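Local coordinates for protein galactokinase (Bifidobacterium longum subsp. infantis ATCC 15697 = JCM 1222 = DSM 20088, PDB 6TEQ) that probably phosphorylates galactose at the expense of ATP, as a GHMP-family galactokinase, and binds 2-deoxy-2-fluoro-galactose in its sugar pocket, at residues R63-A67 with A144-T149. Residues are numbered along the deposited sequence.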
ATOM      1  N   ARG A  63       9.206  -2.964   7.617  1.00 10.32           N
ATOM      2  CA  ARG A  63       9.043  -1.555   7.956  1.00 12.21           C
ATOM      3  C   ARG A  63      10.175  -0.723   7.369  1.00 12.06           C
ATOM      4  O   ARG A  63      11.325  -1.254   7.170  1.00 13.91           O
ATOM      5  CB  ARG A  63       8.930  -1.383   9.445  1.00 11.77           C
ATOM      6  CG  ARG A  63       7.705  -2.098  10.044  1.00 12.52           C
ATOM      7  CD  ARG A  63       7.823  -2.414  11.516  1.00 15.06           C
ATOM      8  NE  ARG A  63       7.577  -1.304  12.443  1.00 13.56           N
ATOM      9  CZ  ARG A  63       6.390  -0.833  12.807  1.00 14.74           C
ATOM     10  NH1 ARG A  63       5.277  -1.330  12.299  1.00 14.58           N
ATOM     11  NH2 ARG A  63       6.319   0.119  13.726  1.00 17.08           N
ATOM     12  N   THR A  64       9.857   0.560   7.224  1.00 11.37           N
ATOM     13  CA  THR A  64      10.848   1.628   6.990  1.00 11.07           C
ATOM     14  C   THR A  64      11.065   2.282   8.360  1.00 11.54           C
ATOM     15  O   THR A  64      10.068   2.771   8.954  1.00 12.66           O
ATOM     16  CB  THR A  64      10.355   2.625   5.962  1.00 14.00           C
ATOM     17  OG1 THR A  64      10.308   1.878   4.755  1.00 13.34           O
ATOM     18  CG2 THR A  64      11.199   3.873   5.783  1.00 15.14           C
ATOM     19  N   PHE A  65      12.319   2.413   8.760  1.00 13.52           N
ATOM     20  CA  PHE A  65      12.743   3.023  10.017  1.00 11.67           C
ATOM     21  C   PHE A  65      13.373   4.364   9.735  1.00 12.67           C
ATOM     22  O   PHE A  65      14.161   4.515   8.786  1.00 14.60           O
ATOM     23  CB  PHE A  65      13.771   2.161  10.750  1.00 13.04           C
ATOM     24  CG  PHE A  65      13.162   0.882  11.252  1.00 13.02           C
ATOM     25  CD1 PHE A  65      13.015  -0.189  10.407  1.00 14.58           C
ATOM     26  CD2 PHE A  65      12.914   0.689  12.600  1.00 12.75           C
ATOM     27  CE1 PHE A  65      12.422  -1.345  10.869  1.00 16.11           C
ATOM     28  CE2 PHE A  65      12.283  -0.452  13.056  1.00 14.55           C
ATOM     29  CZ  PHE A  65      12.080  -1.482  12.188  1.00 15.76           C
ATOM     30  N   ILE A  66      12.862   5.367  10.428  1.00 14.01           N
ATOM     31  CA  ILE A  66      13.339   6.756  10.253  1.00 11.71           C
ATOM     32  C   ILE A  66      13.952   7.185  11.569  1.00 14.75           C
ATOM     33  O   ILE A  66      13.244   7.251  12.598  1.00 13.11           O
ATOM     34  CB  ILE A  66      12.274   7.750   9.830  1.00 11.91           C
ATOM     35  CG1 ILE A  66      12.838   9.139   9.460  1.00 11.65           C
ATOM     36  CG2 ILE A  66      11.098   7.795  10.788  1.00 12.62           C
ATOM     37  CD1 ILE A  66      11.774  10.143   9.131  1.00 11.71           C
ATOM     38  N   ALA A  67      15.227   7.522  11.519  1.00 15.12           N
ATOM     39  CA  ALA A  67      15.885   8.250  12.648  1.00 15.31           C
ATOM     40  C   ALA A  67      15.742   9.745  12.314  1.00 14.79           C
ATOM     41  O   ALA A  67      16.111  10.148  11.203  1.00 15.19           O
ATOM     42  CB  ALA A  67      17.313   7.798  12.790  1.00 15.66           C
ATOM     43  N   ALA A 144       5.370   3.658   3.486  1.00 12.76           N
ATOM     44  CA  ALA A 144       6.184   3.396   4.670  1.00 11.83           C
ATOM     45  C   ALA A 144       7.073   4.626   4.878  1.00 10.91           C
ATOM     46  O   ALA A 144       7.298   5.002   6.026  1.00 12.82           O
ATOM     47  CB  ALA A 144       6.972   2.127   4.451  1.00 13.12           C
ATOM     48  N   MET A 145       7.598   5.216   3.813  1.00 11.07           N
ATOM     49  CA  MET A 145       8.502   6.389   3.989  1.00 12.20           C
ATOM     50  C   MET A 145       7.685   7.617   4.422  1.00 12.27           C
ATOM     51  O   MET A 145       8.133   8.369   5.323  1.00 13.88           O
ATOM     52  CB  MET A 145       9.266   6.677   2.697  1.00 14.71           C
ATOM     53  CG  MET A 145      10.151   7.891   2.786  1.00 15.80           C
ATOM     54  SD  MET A 145      11.330   7.931   1.478  1.00 17.18           S
ATOM     55  CE  MET A 145      12.504   6.671   1.967  1.00 18.27           C
ATOM     56  N   THR A 146       6.597   7.897   3.765  1.00 11.78           N
ATOM     57  CA  THR A 146       5.814   9.119   4.071  1.00 11.81           C
ATOM     58  C   THR A 146       5.162   8.984   5.440  1.00 10.62           C
ATOM     59  O   THR A 146       5.116   9.982   6.166  1.00 12.51           O
ATOM     60  CB  THR A 146       4.800   9.497   2.979  1.00 10.99           C
ATOM     61  OG1 THR A 146       3.880   8.376   2.829  1.00 12.68           O
ATOM     62  CG2 THR A 146       5.460   9.883   1.682  1.00 12.09           C
ATOM     63  N   CYS A 147       4.627   7.834   5.804  1.00 11.94           N
ATOM     64  CA  CYS A 147       3.930   7.661   7.085  1.00 11.06           C
ATOM     65  C   CYS A 147       4.908   7.628   8.265  1.00 11.97           C
ATOM     66  O   CYS A 147       4.580   8.237   9.328  1.00 12.71           O
ATOM     67  CB  CYS A 147       3.020   6.428   7.028  1.00 11.93           C
ATOM     68  SG  CYS A 147       1.639   6.687   5.899  1.00 13.80           S
ATOM     69  N   SER A 148       6.088   7.039   8.074  1.00 11.11           N
ATOM     70  CA  SER A 148       7.094   7.044   9.191  1.00 12.27           C
ATOM     71  C   SER A 148       7.520   8.496   9.426  1.00 14.18           C
ATOM     72  O   SER A 148       7.612   8.891  10.559  1.00 12.49           O
ATOM     73  CB  SER A 148       8.292   6.207   8.903  1.00 12.52           C
ATOM     74  OG  SER A 148       8.974   6.565   7.724  1.00 12.47           O
ATOM     75  N   THR A 149       7.676   9.264   8.353  1.00 12.40           N
ATOM     76  CA  THR A 149       8.110  10.692   8.475  1.00 11.21           C
ATOM     77  C   THR A 149       6.975  11.481   9.149  1.00 13.24           C
ATOM     78  O   THR A 149       7.274  12.291   9.999  1.00 14.19           O
ATOM     79  CB  THR A 149       8.425  11.276   7.112  1.00 11.44           C
ATOM     80  OG1 THR A 149       9.417  10.519   6.425  1.00 12.35           O
ATOM     81  CG2 THR A 149       8.923  12.698   7.214  1.00 14.03           C
TER
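Start at Ala-144, where the two backbones run nearest CA to CA: its CA lies 5.5 Å from the CA of Thr-64, and its methyl CB sits 3.4 Å from Thr-64 OG1. That hydroxyl pairs with Ser-131 OG on strand 125-131; against the methyl of Ala-144 it makes a van der Waals contact. Met-145 follows with its CA 4.1 Å from Thr-64 CG2; its CB points away from the strand, and the side chain runs past Pro-107 and Trp-103, close to Ser-80 of the ADP site. This is the alpha/beta layering of the GHMP kinase N-terminal domain: helix 141-156, which starts in the glycine- and serine-rich ADP-binding loop, lies across the mixed sheet, the axes of 144-149 and 63-67 standing at 41° and approaching to 7.9 Å. One turn on, Ser-148 faces the strand between Thr-64 and Ile-66. Ser-148 CB is 3.7 Å from Ile-66 CG2 and 3.9 Å from Thr-64 O. With chi1 at 57° (p), Ser-148 OG folds back to the carbonyls of its own helix, 2.9 Å from Ala-144 O and 3.1 Å from Met-145 O, which lets a polar residue sit in this tight, buried seam. Thr-149 hydrogen-bonds through OG1 to Met-145 O (2.7 Å), while Ile-66, extended in its tt rotamer, reaches out to set CD1 3.6 Å from that same Thr-149 OG1, with Phe-129 touching both side chains.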